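Local structure of glycosyl hydrolase family 2, TIM barrel domain protein (Faecalibacterium prausnitzii A2-165, 6ED2) at residues His119-Phe124 / Leu138-Thr143; Asp376-Val381 / Lys417-Asp422; Gln401-Lys406 / Pro410-Asn415; Ser437-Pro442 / Glu450-Pro455. The protein is a beta-glucuronidase of glycosyl hydrolase family 2 from a gut bacterium, which probably cleaves terminal glucuronic acid from glucuronide conjugates. All blocks are in the same frame, centred on the assembly; numbering follows the deposited sequence.

Interaction 1 (His119-Phe124 / Leu138-Thr143); sequences HRARVF and LPFDAT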
# COMPACT_ATOMS: atom_id res chain seq x y z
N HIS A 119 -3.34 -34.38 -6.11
CA HIS A 119 -2.09 -34.97 -6.61
C HIS A 119 -2.25 -36.36 -7.24
O HIS A 119 -1.40 -36.83 -7.97
CB HIS A 119 -1.09 -35.09 -5.46
CG HIS A 119 -0.46 -33.81 -5.05
ND1 HIS A 119 0.40 -33.11 -5.88
CD2 HIS A 119 -0.53 -33.10 -3.90
CE1 HIS A 119 0.80 -32.01 -5.25
NE2 HIS A 119 0.25 -31.99 -4.05
N ARG A 120 -3.33 -37.05 -6.87
CA ARG A 120 -3.60 -38.40 -7.35
C ARG A 120 -5.10 -38.55 -7.47
O ARG A 120 -5.87 -37.79 -6.86
CB ARG A 120 -3.01 -39.47 -6.41
CG ARG A 120 -3.49 -39.37 -4.94
CD ARG A 120 -2.55 -40.14 -3.98
NE ARG A 120 -1.18 -39.71 -4.22
CZ ARG A 120 -0.58 -38.71 -3.57
NH1 ARG A 120 -1.22 -38.06 -2.59
NH2 ARG A 120 0.66 -38.38 -3.88
N ALA A 121 -5.54 -39.54 -8.24
CA ALA A 121 -6.96 -39.66 -8.55
C ALA A 121 -7.37 -41.11 -8.75
O ALA A 121 -6.61 -41.92 -9.28
CB ALA A 121 -7.30 -38.84 -9.81
N ARG A 122 -8.58 -41.42 -8.30
CA ARG A 122 -9.31 -42.63 -8.67
C ARG A 122 -10.62 -42.19 -9.32
O ARG A 122 -11.40 -41.46 -8.71
CB ARG A 122 -9.57 -43.52 -7.45
CG ARG A 122 -8.29 -44.02 -6.79
CD ARG A 122 -8.56 -44.74 -5.49
NE ARG A 122 -9.42 -45.90 -5.67
CZ ARG A 122 -9.95 -46.57 -4.65
NH1 ARG A 122 -9.70 -46.19 -3.40
NH2 ARG A 122 -10.73 -47.62 -4.88
N VAL A 123 -10.84 -42.63 -10.55
CA VAL A 123 -11.97 -42.18 -11.35
C VAL A 123 -13.01 -43.30 -11.42
O VAL A 123 -12.67 -44.45 -11.73
CB VAL A 123 -11.52 -41.74 -12.75
CG1 VAL A 123 -12.72 -41.37 -13.62
CG2 VAL A 123 -10.54 -40.59 -12.63
N PHE A 124 -14.26 -42.95 -11.13
CA PHE A 124 -15.39 -43.85 -11.23
C PHE A 124 -16.39 -43.28 -12.23
O PHE A 124 -16.65 -42.08 -12.25
CB PHE A 124 -16.08 -44.05 -9.88
CG PHE A 124 -15.15 -44.50 -8.79
CD1 PHE A 124 -15.11 -45.84 -8.42
CD2 PHE A 124 -14.32 -43.60 -8.13
CE1 PHE A 124 -14.25 -46.26 -7.41
CE2 PHE A 124 -13.46 -44.03 -7.13
CZ PHE A 124 -13.43 -45.36 -6.77
N LEU A 138 0.28 -33.89 -14.85
CA LEU A 138 0.39 -34.45 -16.19
C LEU A 138 -0.90 -35.20 -16.49
O LEU A 138 -1.59 -35.64 -15.56
CB LEU A 138 1.62 -35.38 -16.31
CG LEU A 138 2.94 -34.63 -16.42
CD1 LEU A 138 4.14 -35.55 -16.09
CD2 LEU A 138 3.11 -33.98 -17.82
N PRO A 139 -1.25 -35.35 -17.76
CA PRO A 139 -2.59 -35.84 -18.11
C PRO A 139 -2.70 -37.36 -18.08
O PRO A 139 -1.72 -38.09 -18.22
CB PRO A 139 -2.79 -35.33 -19.55
CG PRO A 139 -1.41 -35.21 -20.09
CD PRO A 139 -0.53 -34.82 -18.93
N PHE A 140 -3.95 -37.81 -17.97
CA PHE A 140 -4.26 -39.22 -18.07
C PHE A 140 -5.68 -39.40 -18.61
O PHE A 140 -6.53 -38.52 -18.48
CB PHE A 140 -4.09 -39.91 -16.72
CG PHE A 140 -5.04 -39.44 -15.67
CD1 PHE A 140 -6.18 -40.16 -15.37
CD2 PHE A 140 -4.78 -38.26 -14.97
CE1 PHE A 140 -7.06 -39.73 -14.38
CE2 PHE A 140 -5.64 -37.82 -13.98
CZ PHE A 140 -6.78 -38.56 -13.68
N ASP A 141 -5.92 -40.58 -19.19
CA ASP A 141 -7.18 -40.93 -19.81
C ASP A 141 -7.87 -42.07 -19.07
O ASP A 141 -7.23 -42.89 -18.40
CB ASP A 141 -6.97 -41.34 -21.28
CG ASP A 141 -6.56 -40.17 -22.17
OD1 ASP A 141 -7.03 -39.03 -21.94
OD2 ASP A 141 -5.77 -40.40 -23.12
N ALA A 142 -9.20 -42.12 -19.20
CA ALA A 142 -10.01 -43.23 -18.69
C ALA A 142 -10.94 -43.69 -19.80
O ALA A 142 -11.77 -42.91 -20.27
CB ALA A 142 -10.82 -42.81 -17.46
N THR A 143 -10.78 -44.95 -20.21
CA THR A 143 -11.62 -45.51 -21.26
C THR A 143 -12.92 -46.02 -20.64
O THR A 143 -12.89 -46.79 -19.68
CB THR A 143 -10.90 -46.64 -21.99
OG1 THR A 143 -9.93 -46.07 -22.89
CG2 THR A 143 -11.88 -47.48 -22.81
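Phe140 holds its CG between its own backbone N and carbonyl carbon (chi1 64°), which sends the ring across to Val123 and Ala121; Val123 has CG1 anti to the backbone N (chi1 176°), and CG2, beside that N, does the touching. The contact lies within the beta sandwich of the family 2 sugar-binding domain, where strand 120-125 and strand 140-143 face each other through their side chains and share no backbone hydrogen bond. Their backbones stay well apart, with 7.7 Å between Val123 CA and Ala142 CA and 9.9 Å between Ala121 CA and Phe140 CA, a distance bridged by the phenyl ring. Its far end does the bridging: Val123 CG2 meets Phe140 CE1 at 4.0 Å, arriving at the ring edge in the ring plane. Two residues earlier in strand 120-125, the methyl of Ala121 approaches the ring obliquely. The same ring stacks with His133 and meets Phe114 with the two planes about 15° apart, so aromatic neighbours on strands 128-134 and 109-114 hold it in the buried layer. Arg120 and Arg122 point away from this core and make salt bridges with Glu134 and Glu129, respectively. At the start of the strand His119 and Arg120 both face Asn161 in a classic beta bulge. Small as it is, the Ala121 methyl closes on the outermost ring carbon, with Ala121 CB 3.9 Å from Phe140 CZ.

Interaction 2 (Asp376-Val381 / Lys417-Asp422); sequences DEVPAV and KAALTD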
# COMPACT_ATOMS: atom_id res chain seq x y z
N ASP A 376 11.48 -27.28 -19.85
CA ASP A 376 10.37 -28.07 -19.34
C ASP A 376 10.83 -28.86 -18.13
O ASP A 376 11.81 -29.62 -18.21
CB ASP A 376 9.86 -29.01 -20.44
CG ASP A 376 8.37 -29.35 -20.32
OD1 ASP A 376 7.69 -28.96 -19.33
OD2 ASP A 376 7.89 -30.05 -21.24
N GLU A 377 10.13 -28.70 -17.01
CA GLU A 377 10.60 -29.21 -15.73
C GLU A 377 9.58 -30.15 -15.10
O GLU A 377 8.39 -29.82 -14.98
CB GLU A 377 10.91 -28.06 -14.77
CG GLU A 377 11.45 -28.54 -13.42
CD GLU A 377 12.06 -27.40 -12.60
OE1 GLU A 377 13.11 -26.85 -13.02
OE2 GLU A 377 11.49 -27.07 -11.53
N VAL A 378 10.06 -31.30 -14.65
CA VAL A 378 9.28 -32.33 -13.97
C VAL A 378 9.16 -31.97 -12.49
O VAL A 378 10.01 -31.23 -11.98
CB VAL A 378 9.95 -33.69 -14.25
CG1 VAL A 378 11.10 -33.95 -13.29
CG2 VAL A 378 8.96 -34.82 -14.31
N PRO A 379 8.12 -32.40 -11.74
CA PRO A 379 7.97 -31.88 -10.36
C PRO A 379 8.94 -32.48 -9.34
O PRO A 379 8.56 -32.74 -8.20
CB PRO A 379 6.52 -32.23 -10.01
CG PRO A 379 5.86 -32.64 -11.30
CD PRO A 379 6.96 -33.22 -12.12
N ALA A 380 10.21 -32.67 -9.74
CA ALA A 380 11.23 -33.25 -8.86
C ALA A 380 11.84 -32.17 -7.98
O ALA A 380 13.01 -31.78 -8.11
CB ALA A 380 12.29 -33.96 -9.69
N VAL A 381 11.02 -31.67 -7.07
CA VAL A 381 11.41 -30.59 -6.18
C VAL A 381 11.08 -31.03 -4.76
O VAL A 381 10.14 -31.80 -4.54
CB VAL A 381 10.69 -29.26 -6.54
CG1 VAL A 381 9.18 -29.43 -6.45
CG2 VAL A 381 11.20 -28.09 -5.66
N LYS A 417 10.76 -41.39 -12.79
CA LYS A 417 10.87 -41.88 -14.16
C LYS A 417 9.55 -41.77 -14.90
O LYS A 417 9.52 -41.40 -16.08
CB LYS A 417 11.36 -43.33 -14.14
CG LYS A 417 12.84 -43.48 -13.91
CD LYS A 417 13.20 -44.94 -13.65
CE LYS A 417 14.69 -45.19 -13.89
NZ LYS A 417 15.11 -46.58 -13.53
N ALA A 418 8.44 -42.11 -14.23
CA ALA A 418 7.12 -42.03 -14.86
C ALA A 418 6.77 -40.59 -15.24
O ALA A 418 6.34 -40.32 -16.36
CB ALA A 418 6.07 -42.60 -13.91
N ALA A 419 6.94 -39.66 -14.29
CA ALA A 419 6.70 -38.25 -14.57
C ALA A 419 7.56 -37.77 -15.73
O ALA A 419 7.07 -37.08 -16.63
CB ALA A 419 6.97 -37.43 -13.31
N LEU A 420 8.85 -38.14 -15.73
CA LEU A 420 9.74 -37.73 -16.81
C LEU A 420 9.28 -38.30 -18.14
O LEU A 420 9.32 -37.61 -19.17
CB LEU A 420 11.17 -38.19 -16.50
CG LEU A 420 12.24 -37.89 -17.54
CD1 LEU A 420 12.24 -36.39 -17.91
CD2 LEU A 420 13.65 -38.36 -17.08
N THR A 421 8.87 -39.56 -18.14
CA THR A 421 8.42 -40.20 -19.37
C THR A 421 7.19 -39.49 -19.91
O THR A 421 7.11 -39.17 -21.10
CB THR A 421 8.14 -41.68 -19.10
OG1 THR A 421 9.34 -42.33 -18.67
CG2 THR A 421 7.61 -42.38 -20.35
N ASP A 422 6.21 -39.24 -19.04
CA ASP A 422 4.98 -38.58 -19.45
C ASP A 422 5.25 -37.15 -19.90
O ASP A 422 4.71 -36.71 -20.92
CB ASP A 422 3.97 -38.64 -18.30
CG ASP A 422 3.36 -40.03 -18.16
OD1 ASP A 422 3.50 -40.80 -19.11
OD2 ASP A 422 2.76 -40.37 -17.11
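Val378 and Ala419 meet methyl to methyl, each pointing its CB toward the opposing segment. Val378 CG2 lies 3.4 Å from Ala419 CB, tighter than an ordinary carbon-carbon contact. The same methyl presses on the helix backbone beyond, 3.6 Å from Leu420 N, so the valine branch rests on the peptide link between Ala419 and Leu420 as well as on the alanine side chain. The small side chain of Ala419 is consistent with so close an approach of the loop to the helix. Val378 CG1 takes the position between the backbone N and the carbonyl carbon (chi1 83°), leaving CG2 as the branch that reaches the helix. Beside it Pro379 makes a looser approach, its CD 4.4 Å from Ala419 CB. The next turn of the loop is compact, with Ala380 at the centre of an inverse gamma turn closed by a weak bond from Val381 N to Pro379 O. On the helix, Lys417 O accepts from both Thr421 N and Thr421 OG1, which reach it from opposite faces of its carbonyl plane; the hydroxyl stands 2.8 Å from Lys417 O. Leu420 and Thr421 turn to neighbouring helix 449-463, touching Leu456 and Leu459, respectively. The arrangement belongs to the TIM barrel: the loop leaving the end of strand 373-377 packs on helix 409-427, which leads on to the parallel neighbour strand 433-440 in a beta-alpha-beta unit.

Interaction 3 (Gln401-Lys406 / Pro410-Asn415); sequences QGFFEK and PALLKN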
# COMPACT_ATOMS: atom_id res chain seq x y z
N GLN A 401 21.31 -38.28 7.63
CA GLN A 401 21.57 -38.90 6.32
C GLN A 401 21.10 -38.05 5.12
O GLN A 401 20.14 -37.27 5.22
CB GLN A 401 20.91 -40.28 6.24
CG GLN A 401 19.40 -40.23 6.03
CD GLN A 401 18.77 -41.60 5.77
OE1 GLN A 401 19.44 -42.54 5.33
NE2 GLN A 401 17.48 -41.71 6.06
N GLY A 402 21.78 -38.24 3.99
CA GLY A 402 21.41 -37.53 2.78
C GLY A 402 20.10 -38.02 2.18
O GLY A 402 19.68 -39.17 2.37
N PHE A 403 19.46 -37.12 1.42
CA PHE A 403 18.14 -37.43 0.89
C PHE A 403 18.16 -38.68 0.02
O PHE A 403 17.21 -39.47 0.05
CB PHE A 403 17.57 -36.25 0.10
CG PHE A 403 16.12 -36.41 -0.20
CD1 PHE A 403 15.70 -37.02 -1.37
CD2 PHE A 403 15.17 -36.01 0.73
CE1 PHE A 403 14.35 -37.21 -1.63
CE2 PHE A 403 13.81 -36.20 0.48
CZ PHE A 403 13.40 -36.80 -0.70
N PHE A 404 19.24 -38.90 -0.73
CA PHE A 404 19.30 -40.02 -1.65
C PHE A 404 19.85 -41.30 -1.01
O PHE A 404 20.10 -42.28 -1.72
CB PHE A 404 20.11 -39.63 -2.89
CG PHE A 404 19.44 -38.57 -3.72
CD1 PHE A 404 18.21 -38.83 -4.33
CD2 PHE A 404 19.99 -37.30 -3.85
CE1 PHE A 404 17.55 -37.85 -5.07
CE2 PHE A 404 19.34 -36.31 -4.59
CZ PHE A 404 18.11 -36.59 -5.21
N GLU A 405 20.01 -41.33 0.31
CA GLU A 405 20.27 -42.58 1.02
C GLU A 405 19.01 -43.19 1.61
O GLU A 405 19.09 -44.27 2.20
CB GLU A 405 21.26 -42.36 2.18
CG GLU A 405 22.50 -41.57 1.84
CD GLU A 405 23.44 -41.46 3.03
OE1 GLU A 405 23.34 -40.48 3.81
OE2 GLU A 405 24.27 -42.38 3.19
N LYS A 406 17.87 -42.51 1.52
CA LYS A 406 16.68 -43.01 2.18
C LYS A 406 16.29 -44.36 1.60
O LYS A 406 16.48 -44.63 0.41
CB LYS A 406 15.52 -42.01 2.04
CG LYS A 406 15.68 -40.73 2.87
CD LYS A 406 14.54 -39.74 2.58
CE LYS A 406 14.60 -38.54 3.50
NZ LYS A 406 13.83 -38.77 4.76
N PRO A 410 14.16 -45.96 -4.03
CA PRO A 410 13.74 -46.69 -5.24
C PRO A 410 12.32 -46.38 -5.65
O PRO A 410 12.03 -46.29 -6.85
CB PRO A 410 13.91 -48.17 -4.85
CG PRO A 410 14.94 -48.17 -3.76
CD PRO A 410 14.64 -46.89 -2.98
N ALA A 411 11.41 -46.22 -4.68
CA ALA A 411 10.03 -45.86 -4.99
C ALA A 411 9.95 -44.45 -5.56
O ALA A 411 9.25 -44.22 -6.55
CB ALA A 411 9.16 -45.98 -3.73
N LEU A 412 10.69 -43.51 -4.96
CA LEU A 412 10.73 -42.15 -5.50
C LEU A 412 11.22 -42.16 -6.95
O LEU A 412 10.61 -41.53 -7.82
CB LEU A 412 11.62 -41.27 -4.63
CG LEU A 412 11.76 -39.82 -5.10
CD1 LEU A 412 10.40 -39.10 -5.03
CD2 LEU A 412 12.79 -39.11 -4.24
N LEU A 413 12.31 -42.87 -7.22
CA LEU A 413 12.86 -42.89 -8.57
C LEU A 413 11.84 -43.43 -9.57
O LEU A 413 11.74 -42.93 -10.70
CB LEU A 413 14.14 -43.72 -8.59
CG LEU A 413 14.85 -43.85 -9.93
CD1 LEU A 413 15.36 -42.49 -10.43
CD2 LEU A 413 16.01 -44.84 -9.78
N LYS A 414 11.07 -44.45 -9.16
CA LYS A 414 10.03 -45.00 -10.04
C LYS A 414 9.03 -43.92 -10.45
O LYS A 414 8.70 -43.78 -11.64
CB LYS A 414 9.33 -46.17 -9.35
CG LYS A 414 8.41 -46.99 -10.25
CD LYS A 414 7.97 -48.29 -9.56
CE LYS A 414 7.01 -49.11 -10.43
NZ LYS A 414 5.63 -48.52 -10.42
N ASN A 415 8.52 -43.15 -9.48
CA ASN A 415 7.60 -42.06 -9.80
C ASN A 415 8.28 -40.97 -10.61
O ASN A 415 7.67 -40.37 -11.50
CB ASN A 415 7.01 -41.49 -8.50
CG ASN A 415 6.07 -42.47 -7.82
OD1 ASN A 415 5.52 -43.36 -8.46
ND2 ASN A 415 5.91 -42.34 -6.50
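Phe403 and Leu412 make the one pairing of two side chains here, Phe403 CE1 standing 3.6 Å from Leu412 CD2. The methyl comes in at the ring edge, in the ring plane, and the two side chains cross at about a right angle. In both, CG is anti to the backbone N and beside the carbonyl carbon (chi1 -167° in Phe403), which turns ring and branch toward each other. The other approach is slight: the backbone Lys406 O comes to 4.5 Å from the proline ring at Pro410 CD.

In the next shell, Lys406 lays its aliphatic chain on one face of the Phe403 ring, CD 4.1 Å above the plane and offset toward the rim, while its NZ runs on to a salt bridge with Glu166. Phe403 CD1 in turn sits over the rim of one face of the Phe404 ring. A short 3-10 turn sets these two rings: Glu405 N bonds to Gly402 O at 3.0 Å, and the Glu405 carboxylate turns back so that OE1 receives Gly402 N at 2.7 Å through its anti lone pair, the N-H...O angle being 155°. Outside the turn, Gln443 OE1 and Ser446 OG hold the backbone N of Phe403 and of Phe404, and Thr409 OG1 bonds to Lys406 O.

The turn sits just ahead of helix 409-427 in the TIM barrel, at the end of the loop that follows strand 373-377; Leu412 and Leu413 on that helix, with Phe404, pack on Tyr452 of neighbouring helix 449-463.

Interaction 4 (Ser437-Pro442 / Glu450-Pro455); sequences SLLNEP and EEYFKP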
# COMPACT_ATOMS: atom_id res chain seq x y z
N SER A 437 14.50 -29.97 -17.60
CA SER A 437 15.06 -29.81 -16.27
C SER A 437 14.55 -30.96 -15.42
O SER A 437 13.34 -31.12 -15.26
CB SER A 437 14.70 -28.45 -15.67
OG SER A 437 15.03 -28.43 -14.30
N LEU A 438 15.47 -31.76 -14.87
CA LEU A 438 15.08 -33.05 -14.31
C LEU A 438 14.86 -33.02 -12.81
O LEU A 438 14.23 -33.94 -12.27
CB LEU A 438 16.15 -34.10 -14.64
CG LEU A 438 16.09 -34.85 -15.98
CD1 LEU A 438 15.76 -33.98 -17.14
CD2 LEU A 438 17.40 -35.57 -16.26
N LEU A 439 15.38 -32.00 -12.12
CA LEU A 439 15.22 -31.83 -10.68
C LEU A 439 15.37 -30.35 -10.37
O LEU A 439 16.07 -29.63 -11.09
CB LEU A 439 16.25 -32.62 -9.85
CG LEU A 439 16.57 -34.10 -10.11
CD1 LEU A 439 17.73 -34.21 -11.05
CD2 LEU A 439 16.87 -34.83 -8.80
N ASN A 440 14.68 -29.89 -9.32
CA ASN A 440 14.87 -28.53 -8.82
C ASN A 440 15.45 -28.60 -7.42
O ASN A 440 14.79 -29.07 -6.49
CB ASN A 440 13.57 -27.71 -8.81
CG ASN A 440 13.82 -26.26 -8.34
OD1 ASN A 440 14.34 -25.42 -9.09
ND2 ASN A 440 13.47 -25.97 -7.09
N GLU A 441 16.68 -28.13 -7.28
CA GLU A 441 17.36 -28.03 -6.00
C GLU A 441 17.37 -29.35 -5.22
O GLU A 441 16.96 -29.39 -4.06
CB GLU A 441 16.74 -26.93 -5.16
CG GLU A 441 16.92 -25.54 -5.74
CD GLU A 441 16.41 -24.46 -4.81
OE1 GLU A 441 15.66 -24.78 -3.86
OE2 GLU A 441 16.76 -23.28 -5.02
N PRO A 442 17.84 -30.44 -5.82
CA PRO A 442 18.03 -31.67 -5.05
C PRO A 442 19.27 -31.53 -4.18
O PRO A 442 20.17 -30.74 -4.46
CB PRO A 442 18.22 -32.74 -6.13
CG PRO A 442 18.88 -32.00 -7.23
CD PRO A 442 18.37 -30.58 -7.19
N GLU A 450 24.67 -39.98 -7.43
CA GLU A 450 25.02 -40.51 -8.75
C GLU A 450 24.14 -41.69 -9.12
O GLU A 450 23.70 -41.80 -10.27
CB GLU A 450 26.49 -40.93 -8.79
CG GLU A 450 27.47 -39.82 -8.49
CD GLU A 450 28.02 -39.91 -7.07
OE1 GLU A 450 27.22 -40.00 -6.08
OE2 GLU A 450 29.27 -39.90 -6.95
N GLU A 451 23.88 -42.60 -8.18
CA GLU A 451 23.02 -43.73 -8.47
C GLU A 451 21.61 -43.27 -8.84
O GLU A 451 20.91 -43.94 -9.61
CB GLU A 451 22.97 -44.68 -7.27
CG GLU A 451 24.31 -45.40 -6.95
CD GLU A 451 25.33 -44.53 -6.18
OE1 GLU A 451 25.11 -43.30 -5.98
OE2 GLU A 451 26.37 -45.10 -5.77
N TYR A 452 21.18 -42.12 -8.32
CA TYR A 452 19.87 -41.59 -8.64
C TYR A 452 19.89 -40.85 -9.97
O TYR A 452 19.04 -41.10 -10.83
CB TYR A 452 19.38 -40.67 -7.51
CG TYR A 452 17.93 -40.32 -7.60
CD1 TYR A 452 16.96 -41.13 -7.02
CD2 TYR A 452 17.51 -39.20 -8.29
CE1 TYR A 452 15.61 -40.83 -7.11
CE2 TYR A 452 16.16 -38.88 -8.39
CZ TYR A 452 15.22 -39.70 -7.80
OH TYR A 452 13.89 -39.40 -7.91
N PHE A 453 20.87 -39.96 -10.17
CA PHE A 453 20.89 -39.10 -11.36
C PHE A 453 21.15 -39.90 -12.64
O PHE A 453 20.58 -39.58 -13.69
CB PHE A 453 21.96 -38.02 -11.23
CG PHE A 453 21.56 -36.83 -10.38
CD1 PHE A 453 21.96 -35.55 -10.74
CD2 PHE A 453 20.82 -37.00 -9.23
CE1 PHE A 453 21.62 -34.46 -9.95
CE2 PHE A 453 20.47 -35.92 -8.43
CZ PHE A 453 20.87 -34.65 -8.79
N LYS A 454 22.05 -40.89 -12.58
CA LYS A 454 22.52 -41.53 -13.80
C LYS A 454 21.38 -42.13 -14.61
O LYS A 454 21.24 -41.78 -15.79
CB LYS A 454 23.59 -42.59 -13.48
CG LYS A 454 24.15 -43.33 -14.71
CD LYS A 454 25.30 -44.27 -14.28
CE LYS A 454 25.88 -45.06 -15.45
NZ LYS A 454 25.42 -46.47 -15.30
N PRO A 455 20.51 -42.98 -14.05
CA PRO A 455 19.40 -43.49 -14.87
C PRO A 455 18.42 -42.41 -15.30
O PRO A 455 17.83 -42.54 -16.38
CB PRO A 455 18.74 -44.53 -13.95
CG PRO A 455 19.08 -44.07 -12.57
CD PRO A 455 20.47 -43.52 -12.68
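Leu439 packs both methyls against the Phe453 ring. CD1 lies over one face as a CH-pi contact, 4.1 Å from the Phe453 ring centroid and 18° off the normal, and CD2 comes 3.8 Å from Phe453 CE2. Pro442 completes the tight side at the ring edge, near its plane, its CG 3.7 Å from Phe453 CZ and its side chain roughly perpendicular to that of Phe453. With CG anti to the carbonyl carbon (chi1 -80°), Phe453 offers a face to Leu439 and its CZ edge to Pro442. This is the strand-helix interface of a beta-alpha-beta unit of the TIM barrel, helix 449-463 lying on strand 433-440 and leading to strand 470-474, whose Tyr472 meets Phe453 edge-to-face. Were Phe453 an alanine, Leu439 and Pro442 would probably lose the ring they rest on, and Tyr472 its edge-to-face mate. Contact is looser at Tyr452, where CE2 approaches Leu439 CD2 obliquely at 4.1 Å and the hydroxyl bonds to His416 ND1. On the outer side of the helix Glu451 and Lys454 are exposed and stay clear of the strand.

From the N terminus, interaction 1 comes first, closing a short, mostly stranded loop within the sugar-binding domain. The other three lie in the TIM barrel. Interaction 2 closes the long loop from strand 373-377 to helix 409-427, and interaction 3 falls wholly within that span, joining its last turn to the start of the same helix. Interaction 4 follows in series, between strand 433-440 and helix 449-463; no two contacts cross. Leu138, at the start of segment 138-143 of interaction 1, packs its CD1 against Ala419 O of interaction 2, linking the two domains. Interactions 2 and 4 lie on neighbouring parallel strands, joined by a probable hydrogen bond between Ser437 N and Asp376 O, while Phe404 of interaction 3 packs on Tyr452 of interaction 4.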